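Local coordinates for protein anaphase-promoting complex subunit CUT9 (PDB 2XPI) that serves as a tetratricopeptide-repeat subunit of the anaphase-promoting complex, the E3 ubiquitin ligase that controls progress through mitosis and G1, and forms homodimers, at residues L89-A94 with A120-Q125; Q98-A103 with Y127-D132. All coordinates share one frame; numbering follows the deposited sequence.

Contact 1: L89-A94 with A120-Q125; sequences LWRHDA and AFWLAQ
Trp122 is met by two residues of the segment 89-94, Arg91 at the root of its side chain and His92 over its ring. The imidazole of His92 approaches edge-on, with CE1 leading, and reaches Trp122 CH2 at 3.9 Å. It makes a T-shaped pair with the six-membered ring: the centroids lie 5.2 Å apart and the planes stand at 88°. CE1 comes down near the rim of the indole, not over its middle. Arg91 works differently. Its guanidinium lays a face against the Trp122 methylene, and Arg91 CZ lies 3.6 Å from Trp122 CB. Arg91 NH2 reaches Trp122 CD1 obliquely at 3.7 Å. Guanidinium and indole planes are 30° apart, a tilted van der Waals contact. The bend of the arginine chain at chi3 (68°) turns the flat group broadside to that methylene.

One shell out, the guanidinium and the indole each have a polar partner. Arg91 NH1 forms a salt bridge with Asp119, just ahead of the segment 120-125, which fixes the guanidinium on the far helix and probably offsets its buried charge. The indole NE1 donates to the carbonyl oxygen of Ile53. On the face of the Trp122 ring opposite His92, Phe121 CE2 lies 3.5 Å above the ring plane. Leu51 of the second subunit packs on His92, and Met96 of the second subunit on Trp122.

The contact joins helix 83-96 of TPR 1 to helix 117-129 of TPR 2. Phe121 and Ala124 pack on helix 150-162, while from 89-94 Trp90 and Ala94 touch helix 100-114.

Contact 2: Q98-A103 with Y127-D132; sequences QQYKCA and YCCTGD
Tyr100 lays its ring against Cys129 where two TPR helices meet near their ends: helix 100-114 of TPR 1 is just starting and helix 117-129 of TPR 2 is finishing. The apolar part of the contact is a CH-pi interaction. Cys129 CB sits over one face of the phenol, 3.9 Å from the Tyr100 ring centroid and 28° off the ring normal, and its closest approach is to Tyr100 CZ at 3.5 Å. With CG anti to the carbonyl carbon (chi1 -63°), the tyrosine ring runs back past the start of its own helix, where Gln98 CA lies over the opposite face from Cys129. Were Tyr100 replaced by an alanine, Cys129 would probably lose the aromatic face it packs on, and a gap would be likely to open between the two helix ends.

The sulfur-aromatic contact is more oblique. Cys129 SG stands 4.9 Å from the Tyr100 ring centroid, 46° off the ring normal, and comes near the phenol OH. The same residue also touches Leu95 of helix 83-96.

The polar groups serve mainly the helix ends. Thr130 passes alongside the tyrosine in the opposite sense, its OG1 3.9 Å from Tyr100 CB, while this hydroxyl makes a weak hydrogen bond with Val126 O. Gly131, with positive phi, closes helix 117-129 in a Schellman motif, and Gln98 plays the equivalent part for helix 83-96. At the first of these turns Tyr127 O accepts hydrogen bonds from two backbone amides on opposite faces of its carbonyl plane, Asp132 N at 2.9 Å and Thr130 N at 3.1 Å.

Both contacts draw on helix 117-129 of TPR 2, and their centres lie about 9 Å apart. Contact 1 sets that helix against the first helix of TPR 1, and contact 2 sets its C-terminal end against the second. Contact 1 is buried and sets an imidazole edge on an indole face and a guanidinium against the tryptophan's methylene. Contact 2 lies at the surface, buries less area and depends on one phenol face meeting a cysteine. The turn between the two TPR 1 helices ties them together: Ala94 O probably accepts from Gln99 N, and Ala94 packs on Ala103. Both sites also touch the second subunit, in keeping with the role of TPR repeats 1-7 in dimerization.

Contact 1: L89-A94 with A120-Q125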
loop_
_atom_site.group_PDB
_atom_site.type_symbol
_atom_site.label_atom_id
_atom_site.label_comp_id
_atom_site.label_asym_id
_atom_site.label_seq_id
_atom_site.Cartn_x
_atom_site.Cartn_y
_atom_site.Cartn_z
ATOM N N LEU A 89 -5.427 -5.070 25.370
ATOM C CA LEU A 89 -6.423 -5.898 24.707
ATOM C C LEU A 89 -7.123 -5.120 23.601
ATOM O O LEU A 89 -7.335 -5.623 22.495
ATOM C CB LEU A 89 -7.457 -6.369 25.699
ATOM C CG LEU A 89 -7.206 -7.728 26.356
ATOM C CD1 LEU A 89 -5.787 -8.229 26.174
ATOM C CD2 LEU A 89 -7.621 -7.685 27.841
ATOM N N TRP A 90 -7.463 -3.877 23.907
ATOM C CA TRP A 90 -8.190 -3.024 22.981
ATOM C C TRP A 90 -7.331 -2.655 21.769
ATOM O O TRP A 90 -7.774 -2.763 20.633
ATOM C CB TRP A 90 -8.684 -1.776 23.718
ATOM C CG TRP A 90 -9.405 -0.782 22.887
ATOM C CD1 TRP A 90 -9.915 -0.970 21.638
ATOM C CD2 TRP A 90 -9.701 0.573 23.244
ATOM N NE1 TRP A 90 -10.508 0.188 21.191
ATOM C CE2 TRP A 90 -10.388 1.152 22.158
ATOM C CE3 TRP A 90 -9.465 1.350 24.385
ATOM C CZ2 TRP A 90 -10.838 2.469 22.176
ATOM C CZ3 TRP A 90 -9.908 2.665 24.397
ATOM C CH2 TRP A 90 -10.583 3.209 23.296
ATOM N N ARG A 91 -6.106 -2.209 22.012
ATOM C CA ARG A 91 -5.181 -1.913 20.929
ATOM C C ARG A 91 -4.997 -3.153 20.069
ATOM O O ARG A 91 -5.065 -3.091 18.849
ATOM C CB ARG A 91 -3.841 -1.486 21.494
ATOM C CG ARG A 91 -2.743 -1.481 20.488
ATOM C CD ARG A 91 -1.408 -1.457 21.214
ATOM N NE ARG A 91 -1.160 -2.704 21.931
ATOM C CZ ARG A 91 -0.282 -2.826 22.917
ATOM N NH1 ARG A 91 0.411 -1.769 23.292
ATOM N NH2 ARG A 91 -0.107 -3.999 23.529
ATOM N N HIS A 92 -4.805 -4.298 20.708
ATOM C CA HIS A 92 -4.547 -5.519 19.963
ATOM C C HIS A 92 -5.672 -5.856 18.990
ATOM O O HIS A 92 -5.437 -6.238 17.838
ATOM C CB HIS A 92 -4.350 -6.679 20.916
ATOM C CG HIS A 92 -3.564 -7.801 20.335
ATOM N ND1 HIS A 92 -2.250 -7.658 19.939
ATOM C CD2 HIS A 92 -3.890 -9.093 20.102
ATOM C CE1 HIS A 92 -1.802 -8.811 19.482
ATOM N NE2 HIS A 92 -2.778 -9.698 19.569
ATOM N N ASP A 93 -6.900 -5.738 19.465
ATOM C CA ASP A 93 -8.029 -6.124 18.651
ATOM C C ASP A 93 -8.220 -5.108 17.533
ATOM O O ASP A 93 -8.574 -5.469 16.414
ATOM C CB ASP A 93 -9.280 -6.276 19.502
ATOM C CG ASP A 93 -10.474 -6.658 18.689
ATOM O OD1 ASP A 93 -11.378 -5.814 18.539
ATOM O OD2 ASP A 93 -10.508 -7.795 18.172
ATOM N N ALA A 94 -7.955 -3.839 17.816
ATOM C CA ALA A 94 -8.030 -2.818 16.766
ATOM C C ALA A 94 -7.128 -3.183 15.577
ATOM O O ALA A 94 -7.569 -3.196 14.439
ATOM C CB ALA A 94 -7.675 -1.426 17.314
ATOM N N ALA A 120 5.849 0.119 22.861
ATOM C CA ALA A 120 6.477 0.796 21.733
ATOM C C ALA A 120 6.466 -0.107 20.506
ATOM O O ALA A 120 6.203 0.346 19.392
ATOM C CB ALA A 120 7.898 1.172 22.075
ATOM N N PHE A 121 6.770 -1.383 20.701
ATOM C CA PHE A 121 6.734 -2.324 19.598
ATOM C C PHE A 121 5.362 -2.356 18.926
ATOM O O PHE A 121 5.235 -2.199 17.711
ATOM C CB PHE A 121 7.066 -3.736 20.075
ATOM C CG PHE A 121 6.779 -4.787 19.050
ATOM C CD1 PHE A 121 7.645 -4.983 17.976
ATOM C CD2 PHE A 121 5.633 -5.560 19.131
ATOM C CE1 PHE A 121 7.380 -5.955 17.003
ATOM C CE2 PHE A 121 5.351 -6.538 18.157
ATOM C CZ PHE A 121 6.229 -6.729 17.089
ATOM N N TRP A 122 4.334 -2.579 19.732
ATOM C CA TRP A 122 2.994 -2.769 19.201
ATOM C C TRP A 122 2.456 -1.500 18.559
ATOM O O TRP A 122 1.703 -1.568 17.575
ATOM C CB TRP A 122 2.061 -3.303 20.288
ATOM C CG TRP A 122 2.300 -4.761 20.562
ATOM C CD1 TRP A 122 2.790 -5.325 21.717
ATOM C CD2 TRP A 122 2.103 -5.839 19.643
ATOM N NE1 TRP A 122 2.876 -6.686 21.573
ATOM C CE2 TRP A 122 2.461 -7.027 20.308
ATOM C CE3 TRP A 122 1.652 -5.915 18.317
ATOM C CZ2 TRP A 122 2.376 -8.286 19.694
ATOM C CZ3 TRP A 122 1.571 -7.176 17.704
ATOM C CH2 TRP A 122 1.933 -8.337 18.396
ATOM N N LEU A 123 2.867 -0.351 19.096
ATOM C CA LEU A 123 2.487 0.935 18.518
ATOM C C LEU A 123 3.177 1.075 17.167
ATOM O O LEU A 123 2.559 1.457 16.167
ATOM C CB LEU A 123 2.912 2.077 19.429
ATOM C CG LEU A 123 2.106 3.377 19.382
ATOM C CD1 LEU A 123 3.000 4.606 19.546
ATOM C CD2 LEU A 123 1.237 3.499 18.140
ATOM N N ALA A 124 4.472 0.766 17.152
ATOM C CA ALA A 124 5.254 0.737 15.922
ATOM C C ALA A 124 4.601 -0.150 14.855
ATOM O O ALA A 124 4.583 0.211 13.675
ATOM C CB ALA A 124 6.670 0.270 16.217
ATOM N N GLN A 125 4.062 -1.296 15.274
ATOM C CA GLN A 125 3.377 -2.229 14.378
ATOM C C GLN A 125 2.254 -1.558 13.623
ATOM O O GLN A 125 2.094 -1.746 12.407
ATOM C CB GLN A 125 2.764 -3.368 15.173
ATOM C CG GLN A 125 3.612 -4.602 15.245
ATOM C CD GLN A 125 3.598 -5.344 13.945
ATOM O OE1 GLN A 125 2.951 -6.382 13.815
ATOM N NE2 GLN A 125 4.290 -4.804 12.958
#

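Contact 2: Q98-A103 with Y127-D132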
loop_
_atom_site.group_PDB
_atom_site.type_symbol
_atom_site.label_atom_id
_atom_site.label_comp_id
_atom_site.label_asym_id
_atom_site.label_seq_id
_atom_site.Cartn_x
_atom_site.Cartn_y
_atom_site.Cartn_z
ATOM N N GLN A 98 -7.934 -4.137 11.739
ATOM C CA GLN A 98 -7.502 -3.150 10.752
ATOM C C GLN A 98 -8.226 -1.841 10.934
ATOM O O GLN A 98 -8.496 -1.122 9.974
ATOM C CB GLN A 98 -7.704 -3.669 9.334
ATOM C CG GLN A 98 -7.060 -5.011 9.115
ATOM C CD GLN A 98 -7.320 -5.566 7.733
ATOM O OE1 GLN A 98 -6.580 -5.285 6.789
ATOM N NE2 GLN A 98 -8.378 -6.364 7.605
ATOM N N GLN A 99 -8.549 -1.551 12.184
ATOM C CA GLN A 99 -9.032 -0.244 12.564
ATOM C C GLN A 99 -7.826 0.473 13.136
ATOM O O GLN A 99 -7.560 0.424 14.331
ATOM C CB GLN A 99 -10.152 -0.399 13.562
ATOM C CG GLN A 99 -11.393 -0.991 12.897
ATOM C CD GLN A 99 -12.516 -1.330 13.870
ATOM O OE1 GLN A 99 -12.590 -0.798 14.984
ATOM N NE2 GLN A 99 -13.409 -2.212 13.442
ATOM N N TYR A 100 -7.075 1.118 12.251
ATOM C CA TYR A 100 -5.743 1.621 12.578
ATOM C C TYR A 100 -5.730 2.989 13.261
ATOM O O TYR A 100 -4.790 3.302 14.012
ATOM C CB TYR A 100 -4.864 1.651 11.318
ATOM C CG TYR A 100 -4.631 0.280 10.747
ATOM C CD1 TYR A 100 -4.207 -0.750 11.565
ATOM C CD2 TYR A 100 -4.841 0.005 9.393
ATOM C CE1 TYR A 100 -3.987 -2.013 11.071
ATOM C CE2 TYR A 100 -4.622 -1.271 8.882
ATOM C CZ TYR A 100 -4.188 -2.273 9.729
ATOM O OH TYR A 100 -3.969 -3.559 9.273
ATOM N N LYS A 101 -6.733 3.816 12.985
ATOM C CA LYS A 101 -6.812 5.097 13.663
ATOM C C LYS A 101 -7.008 4.822 15.151
ATOM O O LYS A 101 -6.421 5.487 16.008
ATOM C CB LYS A 101 -7.958 5.935 13.108
ATOM C CG LYS A 101 -7.640 6.628 11.799
ATOM C CD LYS A 101 -7.222 8.062 12.057
ATOM C CE LYS A 101 -6.886 8.789 10.771
ATOM N NZ LYS A 101 -5.664 8.220 10.149
ATOM N N CYS A 102 -7.799 3.791 15.438
ATOM C CA CYS A 102 -8.112 3.392 16.794
ATOM C C CYS A 102 -6.941 2.756 17.523
ATOM O O CYS A 102 -6.692 3.059 18.682
ATOM C CB CYS A 102 -9.310 2.455 16.795
ATOM S SG CYS A 102 -9.617 1.668 18.383
ATOM N N ALA A 103 -6.236 1.858 16.860
ATOM C CA ALA A 103 -5.077 1.190 17.459
ATOM C C ALA A 103 -3.913 2.150 17.737
ATOM O O ALA A 103 -3.187 2.000 18.718
ATOM C CB ALA A 103 -4.611 0.017 16.553
ATOM N N TYR A 127 1.877 1.602 12.955
ATOM C CA TYR A 127 2.414 2.508 11.947
ATOM C C TYR A 127 2.855 1.761 10.699
ATOM O O TYR A 127 2.713 2.271 9.597
ATOM C CB TYR A 127 3.590 3.317 12.495
ATOM C CG TYR A 127 3.231 4.256 13.618
ATOM C CD1 TYR A 127 1.902 4.608 13.856
ATOM C CD2 TYR A 127 4.209 4.789 14.439
ATOM C CE1 TYR A 127 1.557 5.465 14.894
ATOM C CE2 TYR A 127 3.883 5.641 15.470
ATOM C CZ TYR A 127 2.553 5.976 15.693
ATOM O OH TYR A 127 2.225 6.841 16.706
ATOM N N CYS A 128 3.406 0.561 10.869
ATOM C CA CYS A 128 3.849 -0.232 9.724
ATOM C C CYS A 128 2.703 -0.694 8.865
ATOM O O CYS A 128 2.846 -0.811 7.641
ATOM C CB CYS A 128 4.631 -1.457 10.165
ATOM S SG CYS A 128 6.319 -1.103 10.582
ATOM N N CYS A 129 1.577 -0.990 9.504
ATOM C CA CYS A 129 0.378 -1.389 8.772
ATOM C C CYS A 129 -0.185 -0.239 7.965
ATOM O O CYS A 129 -0.934 -0.436 7.026
ATOM C CB CYS A 129 -0.686 -1.925 9.728
ATOM S SG CYS A 129 -0.163 -3.449 10.526
ATOM N N THR A 130 0.194 0.968 8.342
ATOM C CA THR A 130 -0.305 2.180 7.718
ATOM C C THR A 130 0.714 2.651 6.701
ATOM O O THR A 130 0.509 3.659 6.021
ATOM C CB THR A 130 -0.476 3.268 8.797
ATOM O OG1 THR A 130 -1.607 2.949 9.599
ATOM C CG2 THR A 130 -0.690 4.625 8.193
ATOM N N GLY A 131 1.827 1.925 6.612
ATOM C CA GLY A 131 2.912 2.292 5.719
ATOM C C GLY A 131 3.802 3.436 6.198
ATOM O O GLY A 131 4.688 3.859 5.463
ATOM N N ASP A 132 3.569 3.938 7.411
ATOM C CA ASP A 132 4.385 5.001 7.995
ATOM C C ASP A 132 5.639 4.406 8.600
ATOM O O ASP A 132 5.776 4.317 9.823
ATOM C CB ASP A 132 3.619 5.760 9.079
ATOM C CG ASP A 132 2.684 6.812 8.511
ATOM O OD1 ASP A 132 1.644 6.431 7.935
ATOM O OD2 ASP A 132 2.980 8.024 8.643
#